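Local coordinates for protein bacterial leucyl aminopeptidase (PDB 6ESL) that probably removes amino-terminal residues, leucine among them, from peptides as a zinc-dependent aminopeptidase of peptidase family M28 in Legionella pneumophila, at residues V277-N290 with I344-N358. Residues are numbered along the deposited sequence; the frame is centred on the assembly and turned at random.
Sequences VKAVVQFDMTGYRN and IPAAFPCETSFADHN. With ZN (zinc ion), chain F.
A single carboxylate oxygen of buried Glu351 receives two successive backbone N-H groups of the loop beyond the zinc ligand Asp284. Gly287 N meets Glu351 OE1 nearly along its C-O axis at 2.9 Å, whereas Tyr288 N comes from above the carboxylate plane, 2.8 Å from Glu351 OE1 and almost straight at 176°. With CG between backbone N and carbonyl carbon (chi1 62°), the Glu351 carboxylate comes against the backbone of 285-288, CD on Met285 CB, and Glu351 N donates to Met285 O. The Asn358 amide, whose OD1 accepts from Tyr360 N, stacks on the Tyr288 ring, planes 8° apart, with Asn358 CB over the face.

The example illustrates how a parallel strand pair can present a metal ligand from the loop that follows. Val280 N bonds to Pro345 O, Ala347 N to Val280 O and Gln282 N to Ala347 O; past this ladder the Phe348 ring edge meets Asp284 O. Asp284 binds zinc through both oxygens beside His209 and Asp222, and its OD2 is also hydrogen-bonded to Ser334 OG. The pair lies in the mixed sheet between strands 203-209 and 297-300, with helix 373-391 against Val281 and Phe283 and helix 336-340 against Val280 and Ile344.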
ATOM      1  N   VAL B 277       2.258  21.643   1.355  1.00 46.94           N
ATOM      2  CA  VAL B 277       2.181  20.688   0.220  1.00 43.63           C
ATOM      3  C   VAL B 277       1.274  19.576   0.618  1.00 42.15           C
ATOM      4  O   VAL B 277       1.470  18.909   1.665  1.00 43.39           O
ATOM      5  CB  VAL B 277       3.541  20.122  -0.178  1.00 41.42           C
ATOM      6  CG1 VAL B 277       3.413  19.074  -1.282  1.00 40.84           C
ATOM      7  CG2 VAL B 277       4.450  21.235  -0.638  1.00 43.70           C
ATOM      8  N   LYS B 278       0.284  19.362  -0.228  1.00 41.21           N
ATOM      9  CA  LYS B 278      -0.679  18.295  -0.055  1.00 43.54           C
ATOM     10  C   LYS B 278      -0.182  16.948  -0.587  1.00 38.77           C
ATOM     11  O   LYS B 278      -0.344  15.932   0.060  1.00 40.21           O
ATOM     12  CB  LYS B 278      -1.995  18.643  -0.803  1.00 47.80           C
ATOM     13  CG  LYS B 278      -2.966  17.474  -0.722  1.00 50.45           C
ATOM     14  CD  LYS B 278      -4.444  17.755  -0.827  1.00 54.53           C
ATOM     15  CE  LYS B 278      -5.121  16.562  -0.136  1.00 57.83           C
ATOM     16  NZ  LYS B 278      -6.561  16.437  -0.411  1.00 62.16           N
ATOM     17  N   ALA B 279       0.368  16.945  -1.816  1.00 37.34           N
ATOM     18  CA  ALA B 279       0.782  15.683  -2.442  1.00 35.32           C
ATOM     19  C   ALA B 279       1.869  15.901  -3.511  1.00 33.98           C
ATOM     20  O   ALA B 279       1.841  16.903  -4.274  1.00 33.62           O
ATOM     21  CB  ALA B 279      -0.414  14.964  -3.038  1.00 36.59           C
ATOM     22  N   VAL B 280       2.769  14.909  -3.583  1.00 29.16           N
ATOM     23  CA  VAL B 280       3.921  14.938  -4.477  1.00 28.94           C
ATOM     24  C   VAL B 280       3.972  13.653  -5.338  1.00 28.46           C
ATOM     25  O   VAL B 280       3.756  12.535  -4.812  1.00 27.91           O
ATOM     26  CB  VAL B 280       5.199  15.037  -3.627  1.00 29.23           C
ATOM     27  CG1 VAL B 280       6.395  15.121  -4.498  1.00 29.53           C
ATOM     28  CG2 VAL B 280       5.106  16.268  -2.752  1.00 30.42           C
ATOM     29  N   VAL B 281       4.279  13.781  -6.632  1.00 26.60           N
ATOM     30  CA  VAL B 281       4.636  12.632  -7.426  1.00 25.45           C
ATOM     31  C   VAL B 281       6.036  12.870  -8.010  1.00 25.94           C
ATOM     32  O   VAL B 281       6.436  14.054  -8.297  1.00 28.20           O
ATOM     33  CB  VAL B 281       3.576  12.314  -8.522  1.00 25.45           C
ATOM     34  CG1 VAL B 281       3.383  13.466  -9.472  1.00 25.78           C
ATOM     35  CG2 VAL B 281       3.856  11.039  -9.304  1.00 24.72           C
ATOM     36  N   GLN B 282       6.771  11.787  -8.166  1.00 23.39           N
ATOM     37  CA  GLN B 282       8.079  11.794  -8.772  1.00 23.33           C
ATOM     38  C   GLN B 282       8.084  10.946 -10.045  1.00 23.00           C
ATOM     39  O   GLN B 282       7.669   9.762 -10.044  1.00 21.36           O
ATOM     40  CB  GLN B 282       9.104  11.279  -7.769  1.00 22.49           C
ATOM     41  CG  GLN B 282      10.529  11.016  -8.261  1.00 21.62           C
ATOM     42  CD  GLN B 282      11.283  12.274  -8.608  1.00 22.61           C
ATOM     43  OE1 GLN B 282      10.761  13.394  -8.470  1.00 24.46           O
ATOM     44  NE2 GLN B 282      12.568  12.104  -8.970  1.00 20.93           N
ATOM     45  N   PHE B 283       8.618  11.544 -11.099  1.00 21.74           N
ATOM     46  CA  PHE B 283       8.875  10.841 -12.389  1.00 21.70           C
ATOM     47  C   PHE B 283      10.357  10.656 -12.623  1.00 22.13           C
ATOM     48  O   PHE B 283      11.092  11.652 -12.976  1.00 23.53           O
ATOM     49  CB  PHE B 283       8.187  11.571 -13.529  1.00 22.34           C
ATOM     50  CG  PHE B 283       6.707  11.542 -13.442  1.00 23.99           C
ATOM     51  CD1 PHE B 283       5.974  10.471 -13.992  1.00 24.70           C
ATOM     52  CD2 PHE B 283       6.022  12.518 -12.805  1.00 24.29           C
ATOM     53  CE1 PHE B 283       4.587  10.409 -13.868  1.00 24.84           C
ATOM     54  CE2 PHE B 283       4.659  12.497 -12.729  1.00 25.20           C
ATOM     55  CZ  PHE B 283       3.954  11.386 -13.206  1.00 24.94           C
ATOM     56  N   ASP B 284      10.789   9.440 -12.316  1.00 20.21           N
ATOM     57  CA  ASP B 284      12.146   9.013 -12.520  1.00 20.99           C
ATOM     58  C   ASP B 284      12.096   7.750 -13.363  1.00 21.38           C
ATOM     59  O   ASP B 284      11.778   6.661 -12.884  1.00 19.82           O
ATOM     60  CB  ASP B 284      12.826   8.719 -11.183  1.00 20.90           C
ATOM     61  CG  ASP B 284      14.265   8.273 -11.346  1.00 22.64           C
ATOM     62  OD1 ASP B 284      14.736   8.193 -12.500  1.00 23.68           O
ATOM     63  OD2 ASP B 284      14.925   8.000 -10.321  1.00 21.46           O
ATOM     64  N   MET B 285      12.419   7.929 -14.632  1.00 19.51           N
ATOM     65  CA  MET B 285      12.517   6.871 -15.623  1.00 20.78           C
ATOM     66  C   MET B 285      11.095   6.516 -16.086  1.00 22.50           C
ATOM     67  O   MET B 285      10.282   5.832 -15.407  1.00 20.22           O
ATOM     68  CB  MET B 285      13.362   5.662 -15.235  1.00 21.32           C
ATOM     69  CG  MET B 285      14.709   6.043 -14.697  1.00 21.21           C
ATOM     70  SD  MET B 285      15.794   4.708 -14.265  1.00 24.19           S
ATOM     71  CE  MET B 285      14.817   3.748 -13.116  1.00 24.32           C
ATOM     72  N   THR B 286      10.793   7.019 -17.272  1.00 21.67           N
ATOM     73  CA  THR B 286       9.448   6.903 -17.870  1.00 23.13           C
ATOM     74  C   THR B 286       9.435   6.306 -19.281  1.00 22.15           C
ATOM     75  O   THR B 286       8.381   6.251 -19.945  1.00 21.34           O
ATOM     76  CB  THR B 286       8.789   8.296 -17.961  1.00 25.21           C
ATOM     77  OG1 THR B 286       9.486   9.121 -18.873  1.00 26.09           O
ATOM     78  CG2 THR B 286       8.622   8.943 -16.596  1.00 24.57           C
ATOM     79  N   GLY B 287      10.583   5.826 -19.744  1.00 22.68           N
ATOM     80  CA  GLY B 287      10.679   5.394 -21.136  1.00 24.81           C
ATOM     81  C   GLY B 287      11.101   3.998 -21.517  1.00 25.78           C
ATOM     82  O   GLY B 287      10.898   3.598 -22.641  1.00 26.63           O
ATOM     83  N   TYR B 288      11.738   3.269 -20.618  1.00 25.75           N
ATOM     84  CA  TYR B 288      12.223   1.946 -20.965  1.00 25.85           C
ATOM     85  C   TYR B 288      11.243   0.942 -20.614  1.00 27.21           C
ATOM     86  O   TYR B 288      10.690   0.929 -19.466  1.00 26.99           O
ATOM     87  CB  TYR B 288      13.579   1.678 -20.269  1.00 26.93           C
ATOM     88  CG  TYR B 288      14.113   0.253 -20.531  1.00 28.07           C
ATOM     89  CD1 TYR B 288      14.918  -0.042 -21.667  1.00 31.06           C
ATOM     90  CD2 TYR B 288      13.850  -0.765 -19.623  1.00 28.86           C
ATOM     91  CE1 TYR B 288      15.409  -1.345 -21.861  1.00 32.38           C
ATOM     92  CE2 TYR B 288      14.331  -2.039 -19.825  1.00 31.51           C
ATOM     93  CZ  TYR B 288      15.100  -2.295 -20.962  1.00 32.76           C
ATOM     94  OH  TYR B 288      15.502  -3.584 -21.133  1.00 40.30           O
ATOM     95  N   ARG B 289      10.953   0.035 -21.571  1.00 27.40           N
ATOM     96  CA  ARG B 289      10.074  -1.076 -21.352  1.00 28.13           C
ATOM     97  C   ARG B 289      10.880  -2.333 -21.374  1.00 30.01           C
ATOM     98  O   ARG B 289      11.741  -2.526 -22.227  1.00 30.49           O
ATOM     99  CB  ARG B 289       8.965  -1.158 -22.436  1.00 27.40           C
ATOM    100  CG  ARG B 289       7.776  -0.235 -22.190  1.00 26.13           C
ATOM    101  CD  ARG B 289       6.734  -0.437 -23.277  1.00 27.14           C
ATOM    102  NE  ARG B 289       5.604   0.445 -23.056  1.00 27.46           N
ATOM    103  CZ  ARG B 289       4.569   0.523 -23.871  1.00 28.98           C
ATOM    104  NH1 ARG B 289       4.530  -0.276 -24.944  1.00 30.27           N
ATOM    105  NH2 ARG B 289       3.566   1.340 -23.575  1.00 29.23           N
ATOM    106  N   ASN B 290      10.642  -3.186 -20.393  1.00 31.46           N
ATOM    107  CA  ASN B 290      11.349  -4.429 -20.423  1.00 33.00           C
ATOM    108  C   ASN B 290      11.006  -5.279 -21.654  1.00 35.52           C
ATOM    109  O   ASN B 290      11.793  -6.092 -22.143  1.00 35.73           O
ATOM    110  CB  ASN B 290      10.929  -5.167 -19.166  1.00 37.57           C
ATOM    111  CG  ASN B 290      11.936  -6.128 -18.793  1.00 39.65           C
ATOM    112  OD1 ASN B 290      13.105  -5.692 -18.531  1.00 51.18           O
ATOM    113  ND2 ASN B 290      11.569  -7.403 -18.831  1.00 42.86           N
ATOM    114  N   ILE B 344       5.374  14.233   4.039  1.00 36.02           N
ATOM    115  CA  ILE B 344       4.521  14.832   3.028  1.00 35.37           C
ATOM    116  C   ILE B 344       4.168  13.671   2.093  1.00 36.24           C
ATOM    117  O   ILE B 344       5.067  12.968   1.670  1.00 34.66           O
ATOM    118  CB  ILE B 344       5.260  15.986   2.346  1.00 35.71           C
ATOM    119  CG1 ILE B 344       5.371  17.163   3.365  1.00 37.28           C
ATOM    120  CG2 ILE B 344       4.520  16.413   1.115  1.00 34.98           C
ATOM    121  CD1 ILE B 344       6.356  18.279   2.991  1.00 38.41           C
ATOM    122  N   PRO B 345       2.858  13.441   1.787  1.00 36.26           N
ATOM    123  CA  PRO B 345       2.460  12.315   0.953  1.00 33.85           C
ATOM    124  C   PRO B 345       3.114  12.365  -0.464  1.00 31.32           C
ATOM    125  O   PRO B 345       3.039  13.389  -1.103  1.00 30.00           O
ATOM    126  CB  PRO B 345       0.932  12.469   0.883  1.00 35.80           C
ATOM    127  CG  PRO B 345       0.570  13.097   2.209  1.00 36.05           C
ATOM    128  CD  PRO B 345       1.656  14.151   2.275  1.00 37.51           C
ATOM    129  N   ALA B 346       3.796  11.282  -0.848  1.00 28.15           N
ATOM    130  CA  ALA B 346       4.594  11.242  -2.043  1.00 27.42           C
ATOM    131  C   ALA B 346       4.521   9.891  -2.679  1.00 24.95           C
ATOM    132  O   ALA B 346       4.402   8.850  -1.987  1.00 24.52           O
ATOM    133  CB  ALA B 346       6.041  11.606  -1.733  1.00 26.83           C
ATOM    134  N   ALA B 347       4.548   9.876  -3.988  1.00 23.72           N
ATOM    135  CA  ALA B 347       4.370   8.618  -4.736  1.00 23.74           C
ATOM    136  C   ALA B 347       5.309   8.623  -5.937  1.00 23.72           C
ATOM    137  O   ALA B 347       5.711   9.713  -6.393  1.00 23.27           O
ATOM    138  CB  ALA B 347       2.953   8.473  -5.205  1.00 25.17           C
ATOM    139  N   PHE B 348       5.593   7.399  -6.429  1.00 22.62           N
ATOM    140  CA  PHE B 348       6.626   7.160  -7.424  1.00 21.85           C
ATOM    141  C   PHE B 348       6.156   6.026  -8.389  1.00 20.03           C
ATOM    142  O   PHE B 348       6.342   4.823  -8.124  1.00 20.05           O
ATOM    143  CB  PHE B 348       7.958   6.828  -6.764  1.00 21.95           C
ATOM    144  CG  PHE B 348       9.078   6.504  -7.707  1.00 21.59           C
ATOM    145  CD1 PHE B 348       9.176   7.069  -8.960  1.00 23.29           C
ATOM    146  CD2 PHE B 348      10.065   5.617  -7.347  1.00 23.03           C
ATOM    147  CE1 PHE B 348      10.217   6.672  -9.837  1.00 22.79           C
ATOM    148  CE2 PHE B 348      11.128   5.258  -8.202  1.00 23.03           C
ATOM    149  CZ  PHE B 348      11.230   5.840  -9.436  1.00 21.93           C
ATOM    150  N   PRO B 349       5.566   6.419  -9.530  1.00 20.55           N
ATOM    151  CA  PRO B 349       5.358   5.458 -10.577  1.00 21.45           C
ATOM    152  C   PRO B 349       6.594   5.370 -11.487  1.00 21.69           C
ATOM    153  O   PRO B 349       7.287   6.392 -11.645  1.00 24.74           O
ATOM    154  CB  PRO B 349       4.213   6.064 -11.350  1.00 22.69           C
ATOM    155  CG  PRO B 349       4.427   7.570 -11.211  1.00 23.05           C
ATOM    156  CD  PRO B 349       5.197   7.791  -9.950  1.00 22.27           C
ATOM    157  N   CYS B 350       6.870   4.195 -12.059  1.00 21.11           N
ATOM    158  CA  CYS B 350       8.102   3.979 -12.804  1.00 20.28           C
ATOM    159  C   CYS B 350       7.960   2.991 -13.922  1.00 19.84           C
ATOM    160  O   CYS B 350       7.004   2.247 -14.028  1.00 19.85           O
ATOM    161  CB  CYS B 350       9.261   3.585 -11.800  1.00 20.85           C
ATOM    162  SG  CYS B 350      10.945   3.456 -12.437  1.00 21.86           S
ATOM    163  N   GLU B 351       8.867   3.126 -14.853  1.00 20.00           N
ATOM    164  CA  GLU B 351       8.827   2.430 -16.137  1.00 21.74           C
ATOM    165  C   GLU B 351       8.968   0.917 -16.059  1.00 21.99           C
ATOM    166  O   GLU B 351       8.443   0.201 -16.938  1.00 22.88           O
ATOM    167  CB  GLU B 351       9.934   2.952 -17.075  1.00 21.44           C
ATOM    168  CG  GLU B 351      11.358   2.699 -16.493  1.00 21.50           C
ATOM    169  CD  GLU B 351      12.528   3.297 -17.279  1.00 22.75           C
ATOM    170  OE1 GLU B 351      12.288   4.237 -18.027  1.00 23.13           O
ATOM    171  OE2 GLU B 351      13.658   2.774 -17.111  1.00 23.62           O
ATOM    172  N   THR B 352       9.670   0.422 -15.053  1.00 22.52           N
ATOM    173  CA  THR B 352       9.882  -0.996 -14.863  1.00 22.71           C
ATOM    174  C   THR B 352       9.858  -1.331 -13.376  1.00 21.47           C
ATOM    175  O   THR B 352       9.943  -0.467 -12.506  1.00 21.86           O
ATOM    176  CB  THR B 352      11.268  -1.493 -15.356  1.00 24.54           C
ATOM    177  OG1 THR B 352      12.282  -0.838 -14.610  1.00 25.30           O
ATOM    178  CG2 THR B 352      11.563  -1.123 -16.795  1.00 26.08           C
ATOM    179  N   SER B 353       9.853  -2.604 -13.095  1.00 22.81           N
ATOM    180  CA  SER B 353      10.188  -3.024 -11.735  1.00 24.67           C
ATOM    181  C   SER B 353      11.662  -2.752 -11.466  1.00 25.94           C
ATOM    182  O   SER B 353      12.483  -2.544 -12.377  1.00 25.33           O
ATOM    183  CB  SER B 353       9.939  -4.552 -11.560  1.00 24.71           C
ATOM    184  OG  SER B 353      10.957  -5.279 -12.304  1.00 27.78           O
ATOM    185  N   PHE B 354      12.008  -2.883 -10.211  1.00 27.89           N
ATOM    186  CA  PHE B 354      13.405  -2.816  -9.756  1.00 30.83           C
ATOM    187  C   PHE B 354      14.274  -3.937 -10.321  1.00 32.66           C
ATOM    188  O   PHE B 354      15.360  -3.673 -10.887  1.00 32.10           O
ATOM    189  CB  PHE B 354      13.505  -2.827  -8.227  1.00 33.70           C
ATOM    190  CG  PHE B 354      14.939  -2.733  -7.759  1.00 37.34           C
ATOM    191  CD1 PHE B 354      15.645  -1.500  -7.846  1.00 36.03           C
ATOM    192  CD2 PHE B 354      15.614  -3.902  -7.301  1.00 41.16           C
ATOM    193  CE1 PHE B 354      16.958  -1.411  -7.489  1.00 39.71           C
ATOM    194  CE2 PHE B 354      16.969  -3.813  -6.931  1.00 44.75           C
ATOM    195  CZ  PHE B 354      17.631  -2.571  -7.030  1.00 43.26           C
ATOM    196  N   ALA B 355      13.759  -5.130 -10.299  1.00 34.52           N
ATOM    197  CA  ALA B 355      14.437  -6.260 -10.828  1.00 37.33           C
ATOM    198  C   ALA B 355      14.685  -6.209 -12.338  1.00 39.36           C
ATOM    199  O   ALA B 355      15.661  -6.668 -12.763  1.00 44.66           O
ATOM    200  CB  ALA B 355      13.696  -7.513 -10.471  1.00 38.12           C
ATOM    201  N   ASP B 356      13.737  -5.615 -13.060  1.00 36.67           N
ATOM    202  CA  ASP B 356      13.742  -5.496 -14.518  1.00 38.24           C
ATOM    203  C   ASP B 356      14.078  -4.099 -15.046  1.00 35.09           C
ATOM    204  O   ASP B 356      13.735  -3.762 -16.179  1.00 38.54           O
ATOM    205  CB  ASP B 356      12.400  -5.959 -15.092  1.00 46.08           C
ATOM    206  CG  ASP B 356      12.089  -7.403 -14.754  1.00 48.81           C
ATOM    207  OD1 ASP B 356      12.913  -8.048 -14.074  1.00 47.00           O
ATOM    208  OD2 ASP B 356      11.018  -7.894 -15.170  1.00 58.61           O
ATOM    209  N   HIS B 357      14.744  -3.290 -14.227  1.00 30.05           N
ATOM    210  CA  HIS B 357      15.112  -1.920 -14.599  1.00 30.44           C
ATOM    211  C   HIS B 357      16.107  -1.862 -15.764  1.00 27.30           C
ATOM    212  O   HIS B 357      16.862  -2.812 -15.996  1.00 26.66           O
ATOM    213  CB  HIS B 357      15.679  -1.173 -13.389  1.00 32.46           C
ATOM    214  CG  HIS B 357      17.070  -1.585 -13.022  1.00 40.45           C
ATOM    215  ND1 HIS B 357      18.189  -0.969 -13.538  1.00 50.28           N
ATOM    216  CD2 HIS B 357      17.524  -2.552 -12.190  1.00 47.56           C
ATOM    217  CE1 HIS B 357      19.273  -1.538 -13.040  1.00 49.55           C
ATOM    218  NE2 HIS B 357      18.897  -2.502 -12.219  1.00 50.41           N
ATOM    219  N   ASN B 358      16.115  -0.736 -16.481  1.00 24.75           N
ATOM    220  CA  ASN B 358      16.975  -0.573 -17.654  1.00 25.63           C
ATOM    221  C   ASN B 358      18.428  -0.838 -17.292  1.00 28.21           C
ATOM    222  O   ASN B 358      18.927  -0.352 -16.277  1.00 25.81           O
ATOM    223  CB  ASN B 358      16.825   0.833 -18.239  1.00 24.20           C
ATOM    224  CG  ASN B 358      17.696   1.052 -19.459  1.00 25.45           C
ATOM    225  OD1 ASN B 358      18.425   0.156 -19.886  1.00 27.12           O
ATOM    226  ND2 ASN B 358      17.626   2.249 -20.029  1.00 24.24           N
TER
HETATM  227 ZN    ZN F 402      16.920   8.730 -11.726  1.00 23.88          ZN
HETATM  228  O   HOH W   1       8.924   7.615 -13.393  1.00 20.03           O
HETATM  229  O   HOH W   2       8.539  -2.319 -18.385  1.00 29.43           O
HETATM  230  O   HOH W   3      16.701   6.563 -11.511  1.00 17.30           O